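Local coordinates for enoyl-CoA hydratase/isomerase (Mycobacterium avium, PDB 3P5M), which probably catalyses hydration or isomerisation of enoyl-CoA thioesters, at residues S50-V54 against V194-T199; G72-G76 against Q228-V232; V99-G105 against S123-F129. The contacts are given in a common frame with arbitrary orientation. Numbering follows the deposited sequence.

Contact 1 of 3, residues S50-V54 against V194-T199; sequences SVRAV and VSGGPT
In this crotonase-fold protein an arginine just before strand 53-58 grips the turn between helix 183-195 and helix 199-213. Residues 50-52 are loop, and the strand starts at Ala53. Ala53 and Ser195 have the closest CA atoms, 5.0 Å apart. Gly197 N bonds to Val194 O at 2.9 Å. Pro198 (phi/psi -71/81) is the centre of an inverse gamma turn and the N-cap of the next helix. Arg52 (chi1 m, chi2 t, chi3 p) does most of the bonding. Its NE donates to Thr199 OG1 at 3.0 Å and its NH2 to Gly197 O at 2.7 Å, both near the guanidinium plane. Ser195 O lies over one face, 3.3 Å from Arg52 CZ. Arg52 NH2 also has a weak hydrogen bond to Phe252 O of a neighbouring subunit, so the site borders an assembly interface. Beside it, Ala53 CB packs on Ser195 CB at 3.9 Å and on Val194 CG1 at 4.3 Å. One water bridges the two segments: it donates to Arg52 O at 2.7 Å and Val194 O at 2.9 Å, and accepts from Thr199 OG1 at 2.7 Å.

Contact 2 of 3, residues G72-G76 against Q228-V232; sequences GDTAG and QLALV
Residues 72-76 lead into helix 74-90, and residues 228-231 lie in the C-terminal part of helix 217-231. Gly72 has a positive phi (62/15). Asp73 (-96/65) is the N-cap, and Thr74 to Gly76 are helical. Opposite them, Gln228 to Leu231 keep helical angles, and Val232 N bonds to Gln228 O at 3.1 Å. The CA atoms of Thr74 and Leu229 are the nearest across the gap, 6.4 Å apart. Thr74 (chi1 m) points toward the other helix and has the largest covered area, 77 Å². Its CG2 meets Leu229 CD2 at 3.8 Å and Gln228 CG at 4.4 Å. Val232 (chi1 m) points toward Thr74 and sets its CG2 3.8 Å from Thr74 OG1. In the crotonase fold here, the helix that links strands 53-58 and 95-99 of the larger sheet meets helix 217-231, towards the C terminus. No hydrogen bond crosses, so van der Waals contact joins the two ends. The contact is small, 186 Å², and lies at the surface. Leu229 (chi1 m, chi2 t) starts sideways but brings CD2 in to 4.0 Å from Ala75 CB. Gln228 (chi1 t, chi2 p) leads its amide away, where NE2 bonds to Met135 O. Asp73 OD2 bonds to Thr32 OG1.

Contact 3 of 3, residues V99-G105 against S123-F129; sequences VHGAAVG and SYFQLAF
Strands 102-104 and 124-126 pair in parallel, in the small second sheet of the crotonase fold. Their axes come within 4.9 Å at 17°. The register is Ala102 with Tyr124, Ala103 with Phe125 and Val104 with Gln126, CA atoms 5.4, 5.0 and 4.8 Å apart. Four backbone bonds cross: Tyr124 N to Gly101 O (3.2 Å), Ala103 N to Tyr124 O (2.9 Å), Gln126 N to Ala103 O (3.2 Å) and Gly105 N to Gln126 O (2.9 Å). The backbones of Ala102 and Val104 bond instead to that of Cys64. Gly101 (57/-152) and Gly105 (61/-129) flank the strand with positive phi; Gly105 is the N-cap of helix 106-113. In crotonase relatives the start of this helix helps form the oxyanion hole, so the pair probably positions it. Ala102, Val104, Tyr124 and Gln126 share one face. Tyr124 (chi1 p) lays its ring on Ala102 CA, a CH-pi contact 4.0 Å from the centroid. Val104 CG1 touches Ala128 CB at 3.7 Å. On the other face, Phe125 (chi1 m) meets Ala103 CB at CD1, 4.0 Å. Phe125 CZ reaches Val99 CG1, 4.1 Å, at the end of strand 95-99. Polar ends bond outside the pair: Ser123 OG to Ala120 O, His100 NE2 to Gly60 O, Gln126 NE2 to Ala160 O. Strand 163-164 runs antiparallel beyond 124-126. Phe125 packs on helices 106-113 and 165-171, Leu127 on helix 150-159.

In the fold
All three contacts lie within the one crotonase-family region. Contacts 1 and 2 sit on opposite sides of the chain's centre, their own centres 37 Å apart. Contact 3 is nearer the middle, its centre 27 Å from that of contact 1 and 21 Å from that of contact 2. The nearest atoms of contacts 2 and 3 are about 4 Å apart. Along the chain, contacts 1 and 2 cross, and contact 3 is nested inside the loops that both close. Contact 1 uses strand 53-58 of the larger sheet, contact 2 helix 74-90, next after it in the chain, and contact 3 the smaller sheet. Contacts 1 and 2 thus tie the N-terminal half to later helices, around contact 3's strand pair.

Contact 1 of 3, residues S50-V54 against V194-T199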
ATOM      1  N   SER B  50     -17.164  33.583 -20.297  1.00 24.24           N
ATOM      2  CA  SER B  50     -16.280  32.735 -21.129  1.00 23.52           C
ATOM      3  C   SER B  50     -15.485  31.734 -20.261  1.00 22.42           C
ATOM      4  O   SER B  50     -15.028  30.706 -20.756  1.00 22.27           O
ATOM      5  CB  SER B  50     -15.337  33.581 -22.014  1.00 23.30           C
ATOM      6  OG  SER B  50     -14.396  34.310 -21.225  1.00 24.29           O
ATOM      7  N   VAL B  51     -15.345  32.053 -18.973  1.00 20.88           N
ATOM      8  CA  VAL B  51     -14.540  31.263 -18.038  1.00 19.47           C
ATOM      9  C   VAL B  51     -15.396  30.163 -17.402  1.00 18.61           C
ATOM     10  O   VAL B  51     -16.371  30.438 -16.677  1.00 18.04           O
ATOM     11  CB  VAL B  51     -13.907  32.149 -16.946  1.00 19.41           C
ATOM     12  CG1 VAL B  51     -13.152  31.301 -15.936  1.00 18.21           C
ATOM     13  CG2 VAL B  51     -12.983  33.185 -17.576  1.00 19.39           C
ATOM     14  N   ARG B  52     -15.043  28.925 -17.715  1.00 17.38           N
ATOM     15  CA  ARG B  52     -15.697  27.762 -17.112  1.00 17.18           C
ATOM     16  C   ARG B  52     -14.822  26.999 -16.094  1.00 16.02           C
ATOM     17  O   ARG B  52     -15.283  26.069 -15.449  1.00 16.94           O
ATOM     18  CB  ARG B  52     -16.192  26.828 -18.204  1.00 16.75           C
ATOM     19  CG  ARG B  52     -17.543  27.268 -18.735  1.00 19.12           C
ATOM     20  CD  ARG B  52     -17.851  26.568 -19.984  1.00 18.43           C
ATOM     21  NE  ARG B  52     -18.444  25.261 -19.753  1.00 19.77           N
ATOM     22  CZ  ARG B  52     -18.610  24.364 -20.720  1.00 18.39           C
ATOM     23  NH1 ARG B  52     -18.227  24.664 -21.963  1.00 17.93           N
ATOM     24  NH2 ARG B  52     -19.140  23.180 -20.456  1.00 16.58           N
ATOM     25  N   ALA B  53     -13.550  27.349 -16.003  1.00 15.64           N
ATOM     26  CA  ALA B  53     -12.633  26.725 -15.046  1.00 14.73           C
ATOM     27  C   ALA B  53     -11.452  27.646 -14.879  1.00 14.39           C
ATOM     28  O   ALA B  53     -11.112  28.379 -15.785  1.00 14.19           O
ATOM     29  CB  ALA B  53     -12.187  25.325 -15.487  1.00 13.87           C
ATOM     30  N   VAL B  54     -10.841  27.613 -13.699  1.00 14.39           N
ATOM     31  CA  VAL B  54      -9.667  28.416 -13.416  1.00 14.29           C
ATOM     32  C   VAL B  54      -8.491  27.456 -13.187  1.00 14.85           C
ATOM     33  O   VAL B  54      -8.644  26.469 -12.477  1.00 13.42           O
ATOM     34  CB  VAL B  54      -9.912  29.289 -12.164  1.00 14.36           C
ATOM     35  CG1 VAL B  54      -8.647  29.999 -11.754  1.00 14.83           C
ATOM     36  CG2 VAL B  54     -11.066  30.308 -12.426  1.00 14.68           C
ATOM     37  N   VAL B 194     -12.820  19.106 -17.278  1.00 15.37           N
ATOM     38  CA  VAL B 194     -13.491  19.993 -16.324  1.00 16.04           C
ATOM     39  C   VAL B 194     -14.076  21.286 -16.980  1.00 16.23           C
ATOM     40  O   VAL B 194     -15.258  21.575 -16.819  1.00 16.20           O
ATOM     41  CB  VAL B 194     -12.519  20.288 -15.151  1.00 15.58           C
ATOM     42  CG1 VAL B 194     -13.042  21.357 -14.222  1.00 17.28           C
ATOM     43  CG2 VAL B 194     -12.300  19.022 -14.376  1.00 14.68           C
ATOM     44  N   SER B 195     -13.255  22.012 -17.746  1.00 16.56           N
ATOM     45  CA  SER B 195     -13.693  23.201 -18.498  1.00 16.58           C
ATOM     46  C   SER B 195     -14.751  22.888 -19.572  1.00 17.28           C
ATOM     47  O   SER B 195     -15.405  23.795 -20.054  1.00 17.58           O
ATOM     48  CB  SER B 195     -12.491  23.930 -19.136  1.00 16.62           C
ATOM     49  OG  SER B 195     -11.929  23.176 -20.194  1.00 14.75           O
ATOM     50  N   GLY B 196     -14.920  21.608 -19.928  1.00 16.89           N
ATOM     51  CA  GLY B 196     -15.979  21.191 -20.846  1.00 17.14           C
ATOM     52  C   GLY B 196     -17.172  20.558 -20.128  1.00 17.52           C
ATOM     53  O   GLY B 196     -18.173  20.139 -20.761  1.00 17.92           O
ATOM     54  N   GLY B 197     -17.074  20.510 -18.802  1.00 16.79           N
ATOM     55  CA  GLY B 197     -18.120  19.962 -17.942  1.00 16.45           C
ATOM     56  C   GLY B 197     -19.319  20.849 -17.612  1.00 15.89           C
ATOM     57  O   GLY B 197     -19.404  22.012 -18.011  1.00 16.24           O
ATOM     58  N   PRO B 198     -20.293  20.276 -16.908  1.00 15.80           N
ATOM     59  CA  PRO B 198     -21.507  20.979 -16.503  1.00 15.43           C
ATOM     60  C   PRO B 198     -21.258  22.035 -15.416  1.00 14.25           C
ATOM     61  O   PRO B 198     -21.525  21.803 -14.248  1.00 13.82           O
ATOM     62  CB  PRO B 198     -22.387  19.844 -16.002  1.00 15.80           C
ATOM     63  CG  PRO B 198     -21.391  18.841 -15.478  1.00 15.79           C
ATOM     64  CD  PRO B 198     -20.339  18.851 -16.530  1.00 15.37           C
ATOM     65  N   THR B 199     -20.793  23.202 -15.828  1.00 13.64           N
ATOM     66  CA  THR B 199     -20.280  24.216 -14.915  1.00 14.07           C
ATOM     67  C   THR B 199     -21.233  24.628 -13.791  1.00 13.69           C
ATOM     68  O   THR B 199     -20.792  24.868 -12.668  1.00 12.94           O
ATOM     69  CB  THR B 199     -19.808  25.440 -15.700  1.00 14.10           C
ATOM     70  OG1 THR B 199     -18.969  24.988 -16.762  1.00 15.36           O
ATOM     71  CG2 THR B 199     -19.016  26.394 -14.789  1.00 14.99           C
TER
HETATM   72  O   HOH W   1     -16.729  23.811 -15.801  1.00 13.36           O

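Contact 2 of 3, residues G72-G76 against Q228-V232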
ATOM      1  N   GLY B  72       6.692  43.655   6.409  1.00 37.61           N
ATOM      2  CA  GLY B  72       6.251  43.993   7.783  1.00 36.97           C
ATOM      3  C   GLY B  72       4.751  44.230   7.932  1.00 36.39           C
ATOM      4  O   GLY B  72       4.276  44.754   8.943  1.00 36.64           O
ATOM      5  N   ASP B  73       4.011  43.807   6.919  1.00 35.30           N
ATOM      6  CA  ASP B  73       2.580  44.016   6.845  1.00 34.77           C
ATOM      7  C   ASP B  73       1.853  42.746   7.369  1.00 32.94           C
ATOM      8  O   ASP B  73       1.177  42.066   6.592  1.00 33.01           O
ATOM      9  CB  ASP B  73       2.232  44.291   5.362  1.00 35.06           C
ATOM     10  CG  ASP B  73       0.750  44.551   5.142  1.00 37.21           C
ATOM     11  OD1 ASP B  73       0.122  45.177   6.033  1.00 41.36           O
ATOM     12  OD2 ASP B  73       0.211  44.121   4.096  1.00 36.32           O
ATOM     13  N   THR B  74       1.998  42.409   8.656  1.00 30.69           N
ATOM     14  CA  THR B  74       1.599  41.058   9.123  1.00 28.45           C
ATOM     15  C   THR B  74       0.101  40.823   9.056  1.00 26.79           C
ATOM     16  O   THR B  74      -0.339  39.799   8.518  1.00 26.05           O
ATOM     17  CB  THR B  74       2.127  40.706  10.542  1.00 28.76           C
ATOM     18  OG1 THR B  74       3.548  40.620  10.504  1.00 29.30           O
ATOM     19  CG2 THR B  74       1.590  39.353  11.026  1.00 27.97           C
ATOM     20  N   ALA B  75      -0.671  41.767   9.596  1.00 25.14           N
ATOM     21  CA  ALA B  75      -2.135  41.649   9.624  1.00 23.59           C
ATOM     22  C   ALA B  75      -2.666  41.779   8.220  1.00 22.83           C
ATOM     23  O   ALA B  75      -3.591  41.061   7.834  1.00 22.03           O
ATOM     24  CB  ALA B  75      -2.757  42.702  10.514  1.00 23.61           C
ATOM     25  N   GLY B  76      -2.063  42.698   7.458  1.00 22.35           N
ATOM     26  CA  GLY B  76      -2.388  42.905   6.038  1.00 21.51           C
ATOM     27  C   GLY B  76      -2.218  41.664   5.168  1.00 20.78           C
ATOM     28  O   GLY B  76      -3.092  41.326   4.391  1.00 20.06           O
ATOM     29  N   GLN B 228      -0.494  34.704  14.357  1.00 15.13           N
ATOM     30  CA  GLN B 228       0.670  35.197  13.615  1.00 15.14           C
ATOM     31  C   GLN B 228       1.105  36.577  14.108  1.00 14.82           C
ATOM     32  O   GLN B 228       2.282  36.829  14.253  1.00 13.50           O
ATOM     33  CB  GLN B 228       0.427  35.219  12.091  1.00 15.14           C
ATOM     34  CG  GLN B 228       1.706  34.998  11.296  1.00 13.72           C
ATOM     35  CD  GLN B 228       2.099  33.501  11.319  1.00 15.62           C
ATOM     36  OE1 GLN B 228       2.486  32.962  12.363  1.00 10.24           O
ATOM     37  NE2 GLN B 228       1.917  32.820  10.184  1.00 11.90           N
ATOM     38  N   LEU B 229       0.134  37.457  14.374  1.00 16.01           N
ATOM     39  CA  LEU B 229       0.401  38.756  15.005  1.00 16.60           C
ATOM     40  C   LEU B 229       1.160  38.654  16.313  1.00 15.83           C
ATOM     41  O   LEU B 229       2.074  39.428  16.566  1.00 15.69           O
ATOM     42  CB  LEU B 229      -0.911  39.523  15.239  1.00 18.33           C
ATOM     43  CG  LEU B 229      -1.439  40.267  14.004  1.00 20.95           C
ATOM     44  CD1 LEU B 229      -2.857  40.829  14.291  1.00 24.92           C
ATOM     45  CD2 LEU B 229      -0.445  41.374  13.548  1.00 20.56           C
ATOM     46  N   ALA B 230       0.769  37.711  17.162  1.00 15.20           N
ATOM     47  CA  ALA B 230       1.476  37.516  18.418  1.00 14.82           C
ATOM     48  C   ALA B 230       2.853  36.883  18.185  1.00 14.39           C
ATOM     49  O   ALA B 230       3.833  37.222  18.860  1.00 14.20           O
ATOM     50  CB  ALA B 230       0.660  36.672  19.348  1.00 15.46           C
ATOM     51  N   LEU B 231       2.933  35.963  17.217  1.00 13.81           N
ATOM     52  CA  LEU B 231       4.174  35.195  17.000  1.00 12.93           C
ATOM     53  C   LEU B 231       5.324  36.020  16.435  1.00 12.94           C
ATOM     54  O   LEU B 231       6.462  35.810  16.825  1.00 11.96           O
ATOM     55  CB  LEU B 231       3.934  33.926  16.166  1.00 12.02           C
ATOM     56  CG  LEU B 231       3.173  32.808  16.876  1.00 12.01           C
ATOM     57  CD1 LEU B 231       3.018  31.614  15.899  1.00 11.03           C
ATOM     58  CD2 LEU B 231       3.845  32.377  18.154  1.00  7.33           C
ATOM     59  N   VAL B 232       5.032  36.997  15.580  1.00 13.90           N
ATOM     60  CA  VAL B 232       6.106  37.891  15.071  1.00 14.88           C
ATOM     61  C   VAL B 232       6.783  38.775  16.174  1.00 16.14           C
ATOM     62  O   VAL B 232       7.920  39.239  15.993  1.00 16.87           O
ATOM     63  CB  VAL B 232       5.693  38.720  13.787  1.00 15.91           C
ATOM     64  CG1 VAL B 232       5.236  37.790  12.657  1.00 15.85           C
ATOM     65  CG2 VAL B 232       4.590  39.758  14.076  1.00 16.31           C
TER

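Contact 3 of 3, residues V99-G105 against S123-F129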
ATOM      1  N   VAL B  99       0.329  21.704  -9.525  1.00 10.45           N
ATOM      2  CA  VAL B  99       1.432  21.960  -8.592  1.00 10.90           C
ATOM      3  C   VAL B  99       2.701  21.195  -9.009  1.00 11.97           C
ATOM      4  O   VAL B  99       2.748  19.950  -8.983  1.00 10.42           O
ATOM      5  CB  VAL B  99       1.068  21.551  -7.156  1.00 11.16           C
ATOM      6  CG1 VAL B  99       2.235  21.819  -6.200  1.00 11.93           C
ATOM      7  CG2 VAL B  99      -0.169  22.304  -6.669  1.00 10.75           C
ATOM      8  N   HIS B 100       3.736  21.941  -9.373  1.00 11.90           N
ATOM      9  CA  HIS B 100       5.045  21.321  -9.594  1.00 13.33           C
ATOM     10  C   HIS B 100       5.954  21.927  -8.520  1.00 13.52           C
ATOM     11  O   HIS B 100       5.676  23.006  -7.994  1.00 15.38           O
ATOM     12  CB  HIS B 100       5.548  21.619 -11.022  1.00 12.65           C
ATOM     13  CG  HIS B 100       6.137  22.982 -11.162  1.00 17.28           C
ATOM     14  ND1 HIS B 100       5.387  24.135 -11.001  1.00 16.49           N
ATOM     15  CD2 HIS B 100       7.419  23.386 -11.386  1.00 17.48           C
ATOM     16  CE1 HIS B 100       6.180  25.189 -11.122  1.00 18.46           C
ATOM     17  NE2 HIS B 100       7.413  24.763 -11.357  1.00 20.22           N
ATOM     18  N   GLY B 101       7.024  21.243  -8.149  1.00 13.05           N
ATOM     19  CA  GLY B 101       7.919  21.779  -7.133  1.00 12.50           C
ATOM     20  C   GLY B 101       7.272  22.113  -5.797  1.00 12.32           C
ATOM     21  O   GLY B 101       6.233  21.522  -5.408  1.00 11.89           O
ATOM     22  N   ALA B 102       7.870  23.088  -5.107  1.00 12.03           N
ATOM     23  CA  ALA B 102       7.486  23.422  -3.729  1.00 10.74           C
ATOM     24  C   ALA B 102       6.133  24.125  -3.639  1.00 10.26           C
ATOM     25  O   ALA B 102       5.877  25.082  -4.376  1.00 11.10           O
ATOM     26  CB  ALA B 102       8.602  24.274  -3.053  1.00  9.99           C
ATOM     27  N   ALA B 103       5.281  23.629  -2.741  1.00  9.20           N
ATOM     28  CA  ALA B 103       4.057  24.343  -2.256  1.00  8.56           C
ATOM     29  C   ALA B 103       4.220  24.410  -0.747  1.00  8.55           C
ATOM     30  O   ALA B 103       3.940  23.453  -0.073  1.00  8.45           O
ATOM     31  CB  ALA B 103       2.785  23.576  -2.614  1.00  8.43           C
ATOM     32  N   VAL B 104       4.718  25.540  -0.245  1.00  8.70           N
ATOM     33  CA  VAL B 104       5.242  25.686   1.106  1.00 10.02           C
ATOM     34  C   VAL B 104       4.525  26.837   1.802  1.00 10.98           C
ATOM     35  O   VAL B 104       4.275  27.892   1.199  1.00  9.80           O
ATOM     36  CB  VAL B 104       6.781  26.031   1.059  1.00 10.52           C
ATOM     37  CG1 VAL B 104       7.365  26.246   2.452  1.00 11.04           C
ATOM     38  CG2 VAL B 104       7.560  24.952   0.297  1.00 10.80           C
ATOM     39  N   GLY B 105       4.223  26.632   3.081  1.00 11.32           N
ATOM     40  CA  GLY B 105       3.554  27.666   3.861  1.00 12.32           C
ATOM     41  C   GLY B 105       2.214  27.982   3.248  1.00 11.53           C
ATOM     42  O   GLY B 105       1.441  27.063   2.970  1.00 12.40           O
ATOM     43  N   SER B 123       6.827  17.104  -6.890  1.00  9.85           N
ATOM     44  CA  SER B 123       6.206  18.208  -6.105  1.00  9.32           C
ATOM     45  C   SER B 123       6.069  17.801  -4.635  1.00  9.00           C
ATOM     46  O   SER B 123       6.223  16.626  -4.318  1.00  8.86           O
ATOM     47  CB  SER B 123       4.910  18.732  -6.716  1.00  8.50           C
ATOM     48  OG  SER B 123       3.839  17.806  -6.637  1.00  9.86           O
ATOM     49  N   TYR B 124       5.939  18.784  -3.738  1.00  8.45           N
ATOM     50  CA  TYR B 124       5.716  18.506  -2.310  1.00  8.77           C
ATOM     51  C   TYR B 124       4.984  19.635  -1.587  1.00  9.10           C
ATOM     52  O   TYR B 124       4.932  20.788  -2.063  1.00  8.82           O
ATOM     53  CB  TYR B 124       7.038  18.212  -1.586  1.00  8.46           C
ATOM     54  CG  TYR B 124       8.015  19.351  -1.567  1.00  8.59           C
ATOM     55  CD1 TYR B 124       8.052  20.239  -0.485  1.00  9.58           C
ATOM     56  CD2 TYR B 124       8.913  19.548  -2.614  1.00  8.70           C
ATOM     57  CE1 TYR B 124       8.970  21.274  -0.434  1.00 11.54           C
ATOM     58  CE2 TYR B 124       9.856  20.600  -2.578  1.00 10.96           C
ATOM     59  CZ  TYR B 124       9.869  21.439  -1.488  1.00 11.60           C
ATOM     60  OH  TYR B 124      10.764  22.449  -1.429  1.00 17.54           O
ATOM     61  N   PHE B 125       4.463  19.285  -0.413  1.00 10.09           N
ATOM     62  CA  PHE B 125       3.554  20.126   0.369  1.00 10.27           C
ATOM     63  C   PHE B 125       4.151  20.183   1.755  1.00 11.21           C
ATOM     64  O   PHE B 125       4.540  19.151   2.328  1.00 11.78           O
ATOM     65  CB  PHE B 125       2.160  19.495   0.359  1.00 10.77           C
ATOM     66  CG  PHE B 125       1.589  19.337  -1.030  1.00 10.12           C
ATOM     67  CD1 PHE B 125       0.737  20.311  -1.573  1.00  9.55           C
ATOM     68  CD2 PHE B 125       1.944  18.267  -1.811  1.00 10.37           C
ATOM     69  CE1 PHE B 125       0.244  20.189  -2.866  1.00  9.62           C
ATOM     70  CE2 PHE B 125       1.471  18.128  -3.098  1.00  8.83           C
ATOM     71  CZ  PHE B 125       0.606  19.088  -3.635  1.00 11.38           C
ATOM     72  N   GLN B 126       4.286  21.390   2.296  1.00 10.66           N
ATOM     73  CA  GLN B 126       5.034  21.517   3.518  1.00 10.90           C
ATOM     74  C   GLN B 126       4.608  22.767   4.287  1.00 10.96           C
ATOM     75  O   GLN B 126       4.525  23.848   3.720  1.00 11.33           O
ATOM     76  CB  GLN B 126       6.527  21.628   3.198  1.00  9.94           C
ATOM     77  CG  GLN B 126       7.436  21.695   4.448  1.00 10.07           C
ATOM     78  CD  GLN B 126       8.888  22.114   4.112  1.00 13.46           C
ATOM     79  OE1 GLN B 126       9.131  22.728   3.084  1.00 10.60           O
ATOM     80  NE2 GLN B 126       9.839  21.772   4.985  1.00 11.05           N
ATOM     81  N   LEU B 127       4.358  22.589   5.578  1.00 10.85           N
ATOM     82  CA  LEU B 127       4.080  23.719   6.484  1.00 11.87           C
ATOM     83  C   LEU B 127       5.406  24.084   7.159  1.00 12.90           C
ATOM     84  O   LEU B 127       5.691  23.676   8.296  1.00 12.11           O
ATOM     85  CB  LEU B 127       2.997  23.344   7.498  1.00 10.67           C
ATOM     86  CG  LEU B 127       1.641  22.896   6.941  1.00  9.10           C
ATOM     87  CD1 LEU B 127       0.640  22.552   8.074  1.00  8.32           C
ATOM     88  CD2 LEU B 127       1.044  23.956   6.006  1.00 12.46           C
ATOM     89  N   ALA B 128       6.250  24.806   6.428  1.00 14.04           N
ATOM     90  CA  ALA B 128       7.567  25.138   6.969  1.00 16.80           C
ATOM     91  C   ALA B 128       7.529  26.291   7.972  1.00 18.40           C
ATOM     92  O   ALA B 128       8.570  26.691   8.466  1.00 21.01           O
ATOM     93  CB  ALA B 128       8.580  25.430   5.856  1.00 16.01           C
ATOM     94  N   PHE B 129       6.354  26.808   8.303  1.00 19.45           N
ATOM     95  CA  PHE B 129       6.300  28.022   9.108  1.00 20.97           C
ATOM     96  C   PHE B 129       7.064  27.870  10.423  1.00 20.48           C
ATOM     97  O   PHE B 129       7.813  28.769  10.807  1.00 20.25           O
ATOM     98  CB  PHE B 129       4.854  28.442   9.441  1.00 21.89           C
ATOM     99  CG  PHE B 129       3.859  28.306   8.309  1.00 24.67           C
ATOM    100  CD1 PHE B 129       3.404  29.447   7.632  1.00 25.39           C
ATOM    101  CD2 PHE B 129       3.320  27.052   7.962  1.00 24.31           C
ATOM    102  CE1 PHE B 129       2.473  29.347   6.622  1.00 23.67           C
ATOM    103  CE2 PHE B 129       2.362  26.942   6.955  1.00 26.28           C
ATOM    104  CZ  PHE B 129       1.927  28.106   6.277  1.00 25.63           C
TER